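Local coordinates for uncharacterized protein MJ1062 (Methanocaldococcus jannaschii, PDB 3EO4), which is of unknown function but contains a GNAT-type acetyltransferase domain, the part described here, and is probably an acyltransferase, at residues V81-L86 against L116-N121; D89-G94 against I122-A127; L26-R31 against L47-H52. All blocks are in the same frame, centred on the assembly; numbering follows the deposited sequence.

Contact 1 (V81-L86 against L116-N121); sequences VNVSQL and LKWLKN
Leu86 and Leu119 meet methyl to methyl, CD2 of the first 3.7 Å from CD2 of the second, in the closest approach between the loop that leaves strand 74-84 and the last turn of helix 107-121. Beside them Val83 uses both of its branches. Its CG2 reaches CZ3 of the Trp118 indole at 4.0 Å, and its CG1 lies 4.2 Å from Leu119 CD1, where the valine and leucine side chains slide past one another in opposite directions. Leu86 CD2 also approaches Trp118 CZ3, more distantly at 4.4 Å, and both methyls come at the ring aslant. Trp118 CG stands anti to its backbone N (chi1 174°), and the six-membered ring beyond it presents CZ3 to Val83 and Leu86. The contact is thus purely apolar and modest in area, 149 Å² summed over both sides. It belongs to the packing of a long helix on one face of the antiparallel sheet, as in the GNAT fold, where the helix that follows strand 92-97 lies against the sheet. Behind the first shell, Val83 is fixed by backbone hydrogen bonding to Val63 of the adjoining strand, and Trp118 makes an edge-to-face stack with Trp65. Leu119 also rests on Ile93 and Ala127, while Leu86 lines a pocket occupied by a polyether molecule probably taken up from the crystallisation liquor.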
ATOM      1  N   VAL A  81       2.984   9.917   9.407  1.00 18.00           N
ATOM      2  CA  VAL A  81       2.611  10.674  10.612  1.00 17.48           C
ATOM      3  C   VAL A  81       2.312  12.100  10.173  1.00 18.01           C
ATOM      4  O   VAL A  81       2.919  12.594   9.210  1.00 17.86           O
ATOM      5  CB  VAL A  81       3.708  10.584  11.724  1.00 17.74           C
ATOM      6  CG1 VAL A  81       4.987  11.310  11.319  1.00 14.75           C
ATOM      7  CG2 VAL A  81       3.171  11.054  13.102  1.00 15.15           C
ATOM      8  N   ASN A  82       1.347  12.738  10.836  1.00 18.47           N
ATOM      9  CA  ASN A  82       0.813  14.032  10.401  1.00 18.92           C
ATOM     10  C   ASN A  82       0.304  14.862  11.586  1.00 19.34           C
ATOM     11  O   ASN A  82      -0.014  14.293  12.640  1.00 18.52           O
ATOM     12  CB  ASN A  82      -0.314  13.850   9.358  1.00 18.98           C
ATOM     13  CG  ASN A  82      -1.552  13.159   9.931  1.00 21.45           C
ATOM     14  OD1 ASN A  82      -2.123  13.603  10.929  1.00 25.48           O
ATOM     15  ND2 ASN A  82      -1.992  12.097   9.281  1.00 20.11           N
ATOM     16  N   VAL A  83       0.279  16.198  11.410  1.00 18.88           N
ATOM     17  CA  VAL A  83      -0.350  17.150  12.347  1.00 18.46           C
ATOM     18  C   VAL A  83      -1.238  18.060  11.547  1.00 17.83           C
ATOM     19  O   VAL A  83      -0.854  18.526  10.486  1.00 16.72           O
ATOM     20  CB  VAL A  83       0.656  18.050  13.116  1.00 18.52           C
ATOM     21  CG1 VAL A  83       1.620  17.200  13.879  1.00 21.65           C
ATOM     22  CG2 VAL A  83       1.467  18.887  12.164  1.00 18.93           C
ATOM     23  N   SER A  84      -2.424  18.310  12.067  1.00 17.85           N
ATOM     24  CA  SER A  84      -3.362  19.179  11.384  1.00 19.30           C
ATOM     25  C   SER A  84      -3.944  20.132  12.429  1.00 19.15           C
ATOM     26  O   SER A  84      -3.629  20.006  13.619  1.00 19.94           O
ATOM     27  CB  SER A  84      -4.440  18.332  10.698  1.00 19.09           C
ATOM     28  OG  SER A  84      -5.114  17.506  11.635  1.00 20.29           O
ATOM     29  N   GLN A  85      -4.759  21.084  11.990  1.00 18.94           N
ATOM     30  CA  GLN A  85      -5.293  22.132  12.858  1.00 19.08           C
ATOM     31  C   GLN A  85      -4.175  22.987  13.480  1.00 18.61           C
ATOM     32  O   GLN A  85      -4.257  23.364  14.643  1.00 19.29           O
ATOM     33  CB  GLN A  85      -6.239  21.528  13.923  1.00 19.24           C
ATOM     34  CG  GLN A  85      -7.349  20.681  13.302  1.00 20.98           C
ATOM     35  CD  GLN A  85      -8.200  19.926  14.308  1.00 26.30           C
ATOM     36  OE1 GLN A  85      -8.351  18.712  14.207  1.00 27.60           O
ATOM     37  NE2 GLN A  85      -8.804  20.646  15.255  1.00 29.53           N
ATOM     38  N   LEU A  86      -3.142  23.286  12.692  1.00 17.89           N
ATOM     39  CA  LEU A  86      -1.978  24.079  13.125  1.00 17.19           C
ATOM     40  C   LEU A  86      -2.312  25.539  13.357  1.00 17.71           C
ATOM     41  O   LEU A  86      -1.512  26.277  13.946  1.00 18.09           O
ATOM     42  CB  LEU A  86      -0.848  24.002  12.078  1.00 16.82           C
ATOM     43  CG  LEU A  86      -0.052  22.692  12.031  1.00 15.61           C
ATOM     44  CD1 LEU A  86       0.888  22.676  10.805  1.00 14.68           C
ATOM     45  CD2 LEU A  86       0.695  22.384  13.389  1.00 11.73           C
ATOM     46  N   LEU A 116       5.950  15.792  18.142  1.00 15.73           N
ATOM     47  CA  LEU A 116       5.808  16.586  19.356  1.00 16.68           C
ATOM     48  C   LEU A 116       6.985  17.514  19.621  1.00 17.64           C
ATOM     49  O   LEU A 116       6.795  18.652  20.072  1.00 16.60           O
ATOM     50  CB  LEU A 116       5.544  15.709  20.597  1.00 16.44           C
ATOM     51  CG  LEU A 116       4.329  14.773  20.525  1.00 16.22           C
ATOM     52  CD1 LEU A 116       4.339  13.840  21.713  1.00 16.77           C
ATOM     53  CD2 LEU A 116       2.984  15.496  20.414  1.00 18.07           C
ATOM     54  N   LYS A 117       8.195  17.036  19.342  1.00 18.71           N
ATOM     55  CA  LYS A 117       9.382  17.858  19.542  1.00 20.31           C
ATOM     56  C   LYS A 117       9.373  19.039  18.559  1.00 20.37           C
ATOM     57  O   LYS A 117       9.707  20.163  18.926  1.00 21.12           O
ATOM     58  CB  LYS A 117      10.660  17.024  19.397  1.00 20.49           C
ATOM     59  CG  LYS A 117      11.915  17.666  20.010  1.00 25.05           C
ATOM     60  CD  LYS A 117      11.927  17.484  21.559  1.00 31.58           C
ATOM     61  CE  LYS A 117      12.424  18.741  22.318  1.00 32.96           C
ATOM     62  NZ  LYS A 117      13.867  19.027  22.106  1.00 34.99           N
ATOM     63  N   TRP A 118       8.993  18.779  17.315  1.00 20.60           N
ATOM     64  CA  TRP A 118       8.947  19.827  16.303  1.00 20.45           C
ATOM     65  C   TRP A 118       7.903  20.871  16.693  1.00 19.71           C
ATOM     66  O   TRP A 118       8.174  22.055  16.635  1.00 20.00           O
ATOM     67  CB  TRP A 118       8.600  19.220  14.950  1.00 21.00           C
ATOM     68  CG  TRP A 118       8.383  20.233  13.844  1.00 22.69           C
ATOM     69  CD1 TRP A 118       9.345  20.921  13.170  1.00 25.30           C
ATOM     70  CD2 TRP A 118       7.119  20.658  13.287  1.00 22.91           C
ATOM     71  NE1 TRP A 118       8.767  21.762  12.237  1.00 26.24           N
ATOM     72  CE2 TRP A 118       7.404  21.603  12.277  1.00 24.15           C
ATOM     73  CE3 TRP A 118       5.784  20.355  13.567  1.00 18.93           C
ATOM     74  CZ2 TRP A 118       6.399  22.230  11.528  1.00 23.18           C
ATOM     75  CZ3 TRP A 118       4.787  20.966  12.816  1.00 22.23           C
ATOM     76  CH2 TRP A 118       5.098  21.901  11.812  1.00 20.40           C
ATOM     77  N   LEU A 119       6.717  20.429  17.105  1.00 18.54           N
ATOM     78  CA  LEU A 119       5.648  21.346  17.583  1.00 17.58           C
ATOM     79  C   LEU A 119       6.060  22.245  18.752  1.00 16.93           C
ATOM     80  O   LEU A 119       5.822  23.467  18.743  1.00 15.91           O
ATOM     81  CB  LEU A 119       4.409  20.547  18.006  1.00 16.61           C
ATOM     82  CG  LEU A 119       3.644  19.841  16.909  1.00 16.97           C
ATOM     83  CD1 LEU A 119       2.617  18.928  17.574  1.00 18.24           C
ATOM     84  CD2 LEU A 119       2.959  20.890  15.971  1.00 15.23           C
ATOM     85  N   LYS A 120       6.658  21.607  19.764  1.00 16.26           N
ATOM     86  CA  LYS A 120       7.159  22.279  20.953  1.00 16.26           C
ATOM     87  C   LYS A 120       8.170  23.376  20.615  1.00 15.91           C
ATOM     88  O   LYS A 120       8.106  24.480  21.157  1.00 15.47           O
ATOM     89  CB  LYS A 120       7.814  21.273  21.904  1.00 16.45           C
ATOM     90  CG  LYS A 120       8.199  21.865  23.226  1.00 17.31           C
ATOM     91  CD  LYS A 120       8.660  20.798  24.217  1.00 19.82           C
ATOM     92  CE  LYS A 120       9.039  21.444  25.543  1.00 24.76           C
ATOM     93  NZ  LYS A 120       8.570  20.589  26.695  1.00 28.39           N
ATOM     94  N   ASN A 121       9.080  23.070  19.709  1.00 15.23           N
ATOM     95  CA  ASN A 121      10.194  23.954  19.442  1.00 16.62           C
ATOM     96  C   ASN A 121       9.777  25.258  18.742  1.00 16.59           C
ATOM     97  O   ASN A 121      10.458  26.277  18.864  1.00 16.49           O
ATOM     98  CB  ASN A 121      11.238  23.225  18.609  1.00 16.66           C
ATOM     99  CG  ASN A 121      12.114  22.310  19.443  1.00 20.06           C
ATOM    100  OD1 ASN A 121      12.050  22.297  20.688  1.00 21.28           O
ATOM    101  ND2 ASN A 121      12.970  21.553  18.759  1.00 22.80           N
TER

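Contact 2 (D89-G94 against I122-A127); sequences DNPEIG and IGYKKA
Pro91 packs its ring over one face of Tyr124, with CG 4.2 Å from the centroid of the phenol ring and 26° off its normal, a CH-pi contact. The neighbouring Pro91 CD is 3.6 Å from Tyr124 CD1, so the proline ring lies over that face toward the CD1 side. This is the tight part of the interface. The same proline CD comes within 3.2 Å of the carbonyl O of Lys126, and Pro91 O receives a CA-H...O contact from Ala127 CA at 3.3 Å (129° at the hydrogen). Ile93 extends the apolar patch by setting CG1 against the methyl of Ala127. Asn90 CG lies anti to its backbone N (chi1 -164°), and the side chain crosses that of Lys126 at about a right angle; its ND2 is 3.7 Å from Lys126 CD, while its OD1 is hydrogen-bonded to ND1 of His128. Toward Asp89 the packing gives way to solvent. There a water links the segments, donating to Asp89 O at 2.6 Å and accepting from Lys125 N, and the opposite charges of Asp89 OD2 and Lys126 NZ stay 5.9 Å apart, too far for a salt bridge. Gly123, at positive phi, is the C-prime residue of the Schellman motif that ends helix 107-121, and the chain turns from it into Tyr124, whose OH lies so close to Leu86 O that the details of this hydrogen bond are doubtful. The contact therefore joins the starts of strands 92-97 and 126-132, bridged further by backbone hydrogen bonds of Pro91 and Ile93 with His128, with Leu119 of the connecting helix packed on Pro91, Ile93 and Tyr124.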
ATOM      1  N   ASP A  89      -4.339  26.417  18.922  1.00 19.30           N
ATOM      2  CA  ASP A  89      -3.323  26.198  19.951  1.00 19.99           C
ATOM      3  C   ASP A  89      -3.191  24.727  20.364  1.00 19.56           C
ATOM      4  O   ASP A  89      -2.496  24.425  21.331  1.00 19.32           O
ATOM      5  CB  ASP A  89      -3.641  27.054  21.185  1.00 20.61           C
ATOM      6  CG  ASP A  89      -4.888  26.589  21.913  1.00 22.70           C
ATOM      7  OD1 ASP A  89      -5.635  25.746  21.377  1.00 24.08           O
ATOM      8  OD2 ASP A  89      -5.127  27.069  23.045  1.00 29.74           O
ATOM      9  N   ASN A  90      -3.874  23.825  19.640  1.00 19.18           N
ATOM     10  CA  ASN A  90      -4.005  22.408  20.039  1.00 18.19           C
ATOM     11  C   ASN A  90      -4.157  21.553  18.772  1.00 17.96           C
ATOM     12  O   ASN A  90      -5.251  21.075  18.420  1.00 18.46           O
ATOM     13  CB  ASN A  90      -5.169  22.246  21.032  1.00 17.70           C
ATOM     14  CG  ASN A  90      -5.142  20.923  21.803  1.00 17.77           C
ATOM     15  OD1 ASN A  90      -4.621  19.899  21.343  1.00 13.98           O
ATOM     16  ND2 ASN A  90      -5.768  20.941  22.985  1.00 17.94           N
ATOM     17  N   PRO A  91      -3.052  21.401  18.040  1.00 17.86           N
ATOM     18  CA  PRO A  91      -3.111  20.636  16.811  1.00 17.65           C
ATOM     19  C   PRO A  91      -3.359  19.142  17.048  1.00 17.50           C
ATOM     20  O   PRO A  91      -3.035  18.589  18.131  1.00 17.26           O
ATOM     21  CB  PRO A  91      -1.727  20.869  16.183  1.00 17.86           C
ATOM     22  CG  PRO A  91      -0.864  21.236  17.311  1.00 18.38           C
ATOM     23  CD  PRO A  91      -1.728  22.005  18.253  1.00 17.35           C
ATOM     24  N   GLU A  92      -3.917  18.517  16.021  1.00 17.06           N
ATOM     25  CA  GLU A  92      -4.261  17.108  16.029  1.00 17.97           C
ATOM     26  C   GLU A  92      -3.174  16.271  15.343  1.00 17.80           C
ATOM     27  O   GLU A  92      -2.725  16.602  14.232  1.00 17.60           O
ATOM     28  CB  GLU A  92      -5.594  16.913  15.339  1.00 17.18           C
ATOM     29  CG  GLU A  92      -6.036  15.466  15.304  1.00 19.86           C
ATOM     30  CD  GLU A  92      -7.398  15.304  14.641  1.00 22.97           C
ATOM     31  OE1 GLU A  92      -8.194  16.248  14.675  1.00 24.33           O
ATOM     32  OE2 GLU A  92      -7.689  14.224  14.100  1.00 26.44           O
ATOM     33  N   ILE A  93      -2.771  15.183  16.004  1.00 17.96           N
ATOM     34  CA  ILE A  93      -1.730  14.279  15.468  1.00 18.55           C
ATOM     35  C   ILE A  93      -2.388  13.008  14.956  1.00 18.49           C
ATOM     36  O   ILE A  93      -3.183  12.392  15.670  1.00 17.44           O
ATOM     37  CB  ILE A  93      -0.705  13.835  16.566  1.00 18.80           C
ATOM     38  CG1 ILE A  93      -0.236  15.003  17.426  1.00 18.07           C
ATOM     39  CG2 ILE A  93       0.471  12.997  15.976  1.00 19.46           C
ATOM     40  CD1 ILE A  93       0.488  15.987  16.684  1.00 16.53           C
ATOM     41  N   GLY A  94      -2.016  12.603  13.741  1.00 18.64           N
ATOM     42  CA  GLY A  94      -2.433  11.317  13.169  1.00 18.47           C
ATOM     43  C   GLY A  94      -1.231  10.430  12.862  1.00 18.70           C
ATOM     44  O   GLY A  94      -0.142  10.929  12.518  1.00 17.19           O
ATOM     45  N   ILE A 122       8.662  25.197  18.013  1.00 16.37           N
ATOM     46  CA  ILE A 122       8.066  26.382  17.405  1.00 16.37           C
ATOM     47  C   ILE A 122       6.957  27.038  18.223  1.00 15.71           C
ATOM     48  O   ILE A 122       6.319  27.981  17.741  1.00 15.93           O
ATOM     49  CB  ILE A 122       7.574  26.138  15.963  1.00 16.77           C
ATOM     50  CG1 ILE A 122       6.597  24.969  15.903  1.00 15.36           C
ATOM     51  CG2 ILE A 122       8.790  25.967  15.011  1.00 16.97           C
ATOM     52  CD1 ILE A 122       5.931  24.876  14.601  1.00 17.28           C
ATOM     53  N   GLY A 123       6.740  26.538  19.438  1.00 14.60           N
ATOM     54  CA  GLY A 123       5.930  27.219  20.419  1.00 14.13           C
ATOM     55  C   GLY A 123       4.516  26.743  20.692  1.00 14.46           C
ATOM     56  O   GLY A 123       3.766  27.456  21.343  1.00 14.53           O
ATOM     57  N   TYR A 124       4.133  25.564  20.204  1.00 14.44           N
ATOM     58  CA  TYR A 124       2.892  24.936  20.659  1.00 14.10           C
ATOM     59  C   TYR A 124       3.071  24.454  22.086  1.00 14.58           C
ATOM     60  O   TYR A 124       4.166  24.069  22.487  1.00 14.81           O
ATOM     61  CB  TYR A 124       2.474  23.766  19.747  1.00 13.43           C
ATOM     62  CG  TYR A 124       2.019  24.244  18.391  1.00 12.81           C
ATOM     63  CD1 TYR A 124       0.679  24.659  18.192  1.00 11.24           C
ATOM     64  CD2 TYR A 124       2.911  24.295  17.296  1.00  7.08           C
ATOM     65  CE1 TYR A 124       0.240  25.094  16.946  1.00 10.83           C
ATOM     66  CE2 TYR A 124       2.471  24.729  16.040  1.00 10.28           C
ATOM     67  CZ  TYR A 124       1.137  25.154  15.880  1.00 12.70           C
ATOM     68  OH  TYR A 124       0.680  25.634  14.661  1.00 13.63           O
ATOM     69  N   LYS A 125       1.988  24.466  22.846  1.00 15.26           N
ATOM     70  CA  LYS A 125       2.012  24.043  24.245  1.00 16.31           C
ATOM     71  C   LYS A 125       1.122  22.802  24.479  1.00 16.62           C
ATOM     72  O   LYS A 125       1.258  22.134  25.506  1.00 15.90           O
ATOM     73  CB  LYS A 125       1.622  25.213  25.177  1.00 16.25           C
ATOM     74  CG  LYS A 125       2.516  26.507  25.086  1.00 19.07           C
ATOM     75  CD  LYS A 125       3.929  26.316  25.697  1.00 23.11           C
ATOM     76  CE  LYS A 125       4.657  27.647  26.052  1.00 27.58           C
ATOM     77  NZ  LYS A 125       5.299  28.399  24.888  1.00 28.29           N
ATOM     78  N   LYS A 126       0.225  22.502  23.526  1.00 17.42           N
ATOM     79  CA  LYS A 126      -0.646  21.314  23.574  1.00 17.96           C
ATOM     80  C   LYS A 126      -0.784  20.649  22.204  1.00 18.30           C
ATOM     81  O   LYS A 126      -0.531  21.289  21.164  1.00 18.30           O
ATOM     82  CB  LYS A 126      -2.075  21.653  24.031  1.00 17.82           C
ATOM     83  CG  LYS A 126      -2.214  22.869  24.854  1.00 20.87           C
ATOM     84  CD  LYS A 126      -3.610  23.438  24.725  1.00 25.64           C
ATOM     85  CE  LYS A 126      -4.038  24.053  26.041  1.00 28.70           C
ATOM     86  NZ  LYS A 126      -3.931  23.040  27.172  1.00 31.07           N
ATOM     87  N   ALA A 127      -1.237  19.384  22.232  1.00 17.05           N
ATOM     88  CA  ALA A 127      -1.530  18.599  21.042  1.00 16.54           C
ATOM     89  C   ALA A 127      -2.511  17.507  21.434  1.00 16.63           C
ATOM     90  O   ALA A 127      -2.602  17.146  22.618  1.00 17.12           O
ATOM     91  CB  ALA A 127      -0.244  17.981  20.417  1.00 15.70           C
TER
HETATM   92  O   HOH W   1      -0.274  25.573  21.890  1.00 14.79           O

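Contact 3 (L26-R31 against L47-H52); sequences LLMAWR and LKWEEH
Met28, a selenomethionine, lies across His52 and reaches on to Trp49, so that one side chain ties helix 24-31 to the start of helix 49-58 in a Met-aromatic contact. Both helices belong to the helical region between strands 13-18 and 63-71, as in the GNAT fold. Near its root, Met28 CB sits over one face of the His52 imidazole, 3.7 Å from the ring centroid and 16° off the normal. Farther out, the chain bends at chi3 (53°) and brings CE to the edge of the Trp49 indole, 3.6 Å from CE3; SE also lies at that edge, 5.4 Å from the centroid of the six-membered ring. Met28 and Trp49 cross at about a right angle, whereas Met28 and Leu47 run past each other in opposite directions, with Met28 CG 3.9 Å from Leu47 CB. Leu27 takes the rim of the imidazole instead, with CD2 near the ring plane and 3.9 Å from CE1. NE2 of His52 is hydrogen-bonded to Leu24 O. An alanine at His52 would probably leave Leu24 O without this donor and open a gap under Met28 CB and beside Leu27 CD2. Arg31 adds its aliphatic root, CB lying 3.6 Å from Leu47 CD2, and the same methyl stands at the edge of its guanidinium; outside the two segments, NH1 of this arginine pairs with a bound buffer molecule. Trp49 faces the dimer partner, making a cation-pi contact with Arg76 of the second subunit. At the N-cap of helix 49-58, the backbone N of Lys48 donates to OE1 of Glu51 at 3.1 Å (165° at the hydrogen), meeting that oxygen from above the carboxylate plane.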
ATOM      1  N   LEU A  26       1.172   5.035  -2.429  1.00 14.36           N
ATOM      2  CA  LEU A  26       1.554   4.180  -1.316  1.00 14.59           C
ATOM      3  C   LEU A  26       0.711   4.518  -0.079  1.00 15.05           C
ATOM      4  O   LEU A  26       0.170   3.620   0.568  1.00 14.72           O
ATOM      5  CB  LEU A  26       3.034   4.325  -0.999  1.00 13.28           C
ATOM      6  CG  LEU A  26       3.552   3.699   0.284  1.00 13.64           C
ATOM      7  CD1 LEU A  26       3.276   2.209   0.288  1.00 11.25           C
ATOM      8  CD2 LEU A  26       5.090   3.936   0.363  1.00 13.13           C
ATOM      9  N   LEU A  27       0.606   5.810   0.224  1.00 15.64           N
ATOM     10  CA  LEU A  27      -0.291   6.271   1.276  1.00 17.65           C
ATOM     11  C   LEU A  27      -1.721   5.799   1.042  1.00 17.35           C
ATOM     12  O   LEU A  27      -2.356   5.260   1.956  1.00 19.00           O
ATOM     13  CB  LEU A  27      -0.221   7.788   1.463  1.00 17.55           C
ATOM     14  CG  LEU A  27      -1.084   8.308   2.640  1.00 22.06           C
ATOM     15  CD1 LEU A  27      -0.572   7.874   4.057  1.00 22.53           C
ATOM     16  CD2 LEU A  27      -1.320   9.846   2.583  1.00 23.47           C
HETATM   17  N   MSE A  28      -2.243   5.956  -0.165  1.00 17.28           N
HETATM   18  CA  MSE A  28      -3.604   5.428  -0.410  1.00 17.86           C
HETATM   19  C   MSE A  28      -3.666   3.907  -0.195  1.00 17.02           C
HETATM   20  O   MSE A  28      -4.648   3.398   0.313  1.00 17.55           O
HETATM   21  CB  MSE A  28      -4.112   5.772  -1.804  1.00 17.78           C
HETATM   22  CG  MSE A  28      -5.538   5.331  -2.028  1.00 21.00           C
HETATM   23 SE   MSE A  28      -6.191   5.878  -3.795  0.80 33.03          SE
HETATM   24  CE  MSE A  28      -4.751   5.115  -4.858  1.00 26.37           C
ATOM     25  N   ALA A  29      -2.626   3.189  -0.584  1.00 16.35           N
ATOM     26  CA  ALA A  29      -2.619   1.735  -0.450  1.00 16.85           C
ATOM     27  C   ALA A  29      -2.694   1.261   1.015  1.00 17.00           C
ATOM     28  O   ALA A  29      -3.398   0.291   1.339  1.00 16.63           O
ATOM     29  CB  ALA A  29      -1.422   1.133  -1.152  1.00 16.48           C
ATOM     30  N   TRP A  30      -1.999   1.966   1.892  1.00 16.35           N
ATOM     31  CA  TRP A  30      -2.130   1.717   3.317  1.00 15.89           C
ATOM     32  C   TRP A  30      -3.543   2.023   3.845  1.00 16.00           C
ATOM     33  O   TRP A  30      -4.119   1.228   4.569  1.00 15.70           O
ATOM     34  CB  TRP A  30      -1.132   2.566   4.069  1.00 14.79           C
ATOM     35  CG  TRP A  30       0.289   2.148   3.891  1.00 14.10           C
ATOM     36  CD1 TRP A  30       0.777   0.869   3.668  1.00 11.24           C
ATOM     37  CD2 TRP A  30       1.424   3.014   3.960  1.00 10.02           C
ATOM     38  NE1 TRP A  30       2.164   0.904   3.598  1.00 12.25           N
ATOM     39  CE2 TRP A  30       2.581   2.209   3.775  1.00 10.88           C
ATOM     40  CE3 TRP A  30       1.576   4.395   4.181  1.00  9.11           C
ATOM     41  CZ2 TRP A  30       3.879   2.750   3.794  1.00  7.63           C
ATOM     42  CZ3 TRP A  30       2.859   4.931   4.184  1.00 11.58           C
ATOM     43  CH2 TRP A  30       4.004   4.094   4.006  1.00  7.50           C
ATOM     44  N   ARG A  31      -4.096   3.169   3.488  1.00 15.52           N
ATOM     45  CA  ARG A  31      -5.430   3.553   3.981  1.00 16.51           C
ATOM     46  C   ARG A  31      -6.597   2.765   3.400  1.00 15.86           C
ATOM     47  O   ARG A  31      -7.743   2.922   3.861  1.00 16.56           O
ATOM     48  CB  ARG A  31      -5.673   5.055   3.731  1.00 16.56           C
ATOM     49  CG  ARG A  31      -4.642   5.930   4.432  1.00 19.32           C
ATOM     50  CD  ARG A  31      -5.078   7.394   4.430  1.00 26.84           C
ATOM     51  NE  ARG A  31      -5.732   7.759   5.693  1.00 32.51           N
ATOM     52  CZ  ARG A  31      -7.040   7.699   5.927  1.00 33.93           C
ATOM     53  NH1 ARG A  31      -7.495   8.051   7.127  1.00 34.41           N
ATOM     54  NH2 ARG A  31      -7.891   7.292   4.977  1.00 34.10           N
ATOM     55  N   LEU A  47     -10.297   3.408  -0.476  1.00 20.03           N
ATOM     56  CA  LEU A  47     -10.412   4.779  -0.998  1.00 19.89           C
ATOM     57  C   LEU A  47     -10.509   4.822  -2.509  1.00 19.64           C
ATOM     58  O   LEU A  47     -10.109   3.883  -3.178  1.00 20.87           O
ATOM     59  CB  LEU A  47      -9.187   5.570  -0.567  1.00 20.47           C
ATOM     60  CG  LEU A  47      -9.188   6.415   0.707  1.00 22.08           C
ATOM     61  CD1 LEU A  47     -10.139   5.922   1.801  1.00 21.95           C
ATOM     62  CD2 LEU A  47      -7.769   6.580   1.206  1.00 19.81           C
ATOM     63  N   LYS A  48     -11.039   5.906  -3.059  1.00 18.59           N
ATOM     64  CA  LYS A  48     -10.953   6.128  -4.500  1.00 17.34           C
ATOM     65  C   LYS A  48      -9.902   7.212  -4.737  1.00 16.14           C
ATOM     66  O   LYS A  48      -9.786   8.144  -3.945  1.00 16.04           O
ATOM     67  CB  LYS A  48     -12.317   6.530  -5.070  1.00 16.89           C
ATOM     68  CG  LYS A  48     -13.403   5.546  -4.678  1.00 18.42           C
ATOM     69  CD  LYS A  48     -14.744   5.841  -5.342  1.00 21.14           C
ATOM     70  CE  LYS A  48     -15.832   5.104  -4.608  1.00 21.96           C
ATOM     71  NZ  LYS A  48     -17.147   5.304  -5.261  1.00 24.06           N
ATOM     72  N   TRP A  49      -9.127   7.081  -5.810  1.00 15.25           N
ATOM     73  CA  TRP A  49      -8.125   8.088  -6.151  1.00 13.97           C
ATOM     74  C   TRP A  49      -8.716   9.518  -6.129  1.00 14.39           C
ATOM     75  O   TRP A  49      -8.140  10.411  -5.505  1.00 14.53           O
ATOM     76  CB  TRP A  49      -7.484   7.785  -7.503  1.00 12.89           C
ATOM     77  CG  TRP A  49      -6.482   8.826  -7.933  1.00 12.29           C
ATOM     78  CD1 TRP A  49      -6.633   9.754  -8.922  1.00 11.81           C
ATOM     79  CD2 TRP A  49      -5.161   9.024  -7.392  1.00 11.46           C
ATOM     80  NE1 TRP A  49      -5.500  10.531  -9.019  1.00 10.96           N
ATOM     81  CE2 TRP A  49      -4.587  10.108  -8.085  1.00 11.64           C
ATOM     82  CE3 TRP A  49      -4.423   8.400  -6.367  1.00 12.52           C
ATOM     83  CZ2 TRP A  49      -3.292  10.573  -7.813  1.00 10.75           C
ATOM     84  CZ3 TRP A  49      -3.130   8.876  -6.081  1.00 11.24           C
ATOM     85  CH2 TRP A  49      -2.583   9.945  -6.811  1.00 11.01           C
ATOM     86  N   GLU A  50      -9.865   9.728  -6.765  1.00 14.24           N
ATOM     87  CA  GLU A  50     -10.442  11.078  -6.808  1.00 15.78           C
ATOM     88  C   GLU A  50     -10.626  11.673  -5.406  1.00 16.25           C
ATOM     89  O   GLU A  50     -10.269  12.820  -5.185  1.00 15.77           O
ATOM     90  CB  GLU A  50     -11.732  11.120  -7.651  1.00 16.30           C
ATOM     91  CG  GLU A  50     -12.935  10.539  -6.943  1.00 19.58           C
ATOM     92  CD  GLU A  50     -13.666   9.520  -7.777  1.00 23.12           C
ATOM     93  OE1 GLU A  50     -14.696   9.911  -8.387  1.00 24.04           O
ATOM     94  OE2 GLU A  50     -13.205   8.335  -7.824  1.00 23.26           O
ATOM     95  N   GLU A  51     -11.095  10.865  -4.448  1.00 16.84           N
ATOM     96  CA  GLU A  51     -11.233  11.297  -3.053  1.00 17.58           C
ATOM     97  C   GLU A  51      -9.872  11.555  -2.402  1.00 17.67           C
ATOM     98  O   GLU A  51      -9.665  12.549  -1.713  1.00 17.60           O
ATOM     99  CB  GLU A  51     -11.921  10.219  -2.219  1.00 18.24           C
ATOM    100  CG  GLU A  51     -13.288   9.762  -2.711  1.00 19.82           C
ATOM    101  CD  GLU A  51     -13.755   8.466  -2.024  1.00 24.43           C
ATOM    102  OE1 GLU A  51     -12.915   7.707  -1.448  1.00 22.77           O
ATOM    103  OE2 GLU A  51     -14.985   8.197  -2.091  1.00 28.23           O
ATOM    104  N   HIS A  52      -8.960  10.624  -2.606  1.00 17.07           N
ATOM    105  CA  HIS A  52      -7.626  10.757  -2.076  1.00 17.13           C
ATOM    106  C   HIS A  52      -6.906  11.999  -2.620  1.00 16.44           C
ATOM    107  O   HIS A  52      -6.217  12.709  -1.879  1.00 16.04           O
ATOM    108  CB  HIS A  52      -6.846   9.494  -2.407  1.00 16.79           C
ATOM    109  CG  HIS A  52      -5.491   9.444  -1.790  1.00 17.52           C
ATOM    110  ND1 HIS A  52      -5.292   9.494  -0.428  1.00 18.48           N
ATOM    111  CD2 HIS A  52      -4.265   9.318  -2.347  1.00 18.00           C
ATOM    112  CE1 HIS A  52      -4.000   9.423  -0.172  1.00 17.32           C
ATOM    113  NE2 HIS A  52      -3.353   9.307  -1.320  1.00 18.22           N
TER

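Contacts 1 and 2 are neighbours, their centres 6 Å apart: their strands 74-84 and 92-97 adjoin in one sheet, and helix 107-121 of contact 1 lies between the two segments of contact 2 along the chain. They touch directly where Val83 packs on Ile93. All three contacts are only partly buried. Contact 1 is a small, wholly apolar patch between sheet and helix, whereas contact 2, alone in having an exposed residue among those that touch, runs from a buried proline and alanine out to water and charged side chains. Contact 3, on the opposite side of the chain's centre, joins two helices through a selenomethionine and aromatic rings, and it alone is partly covered by the second subunit.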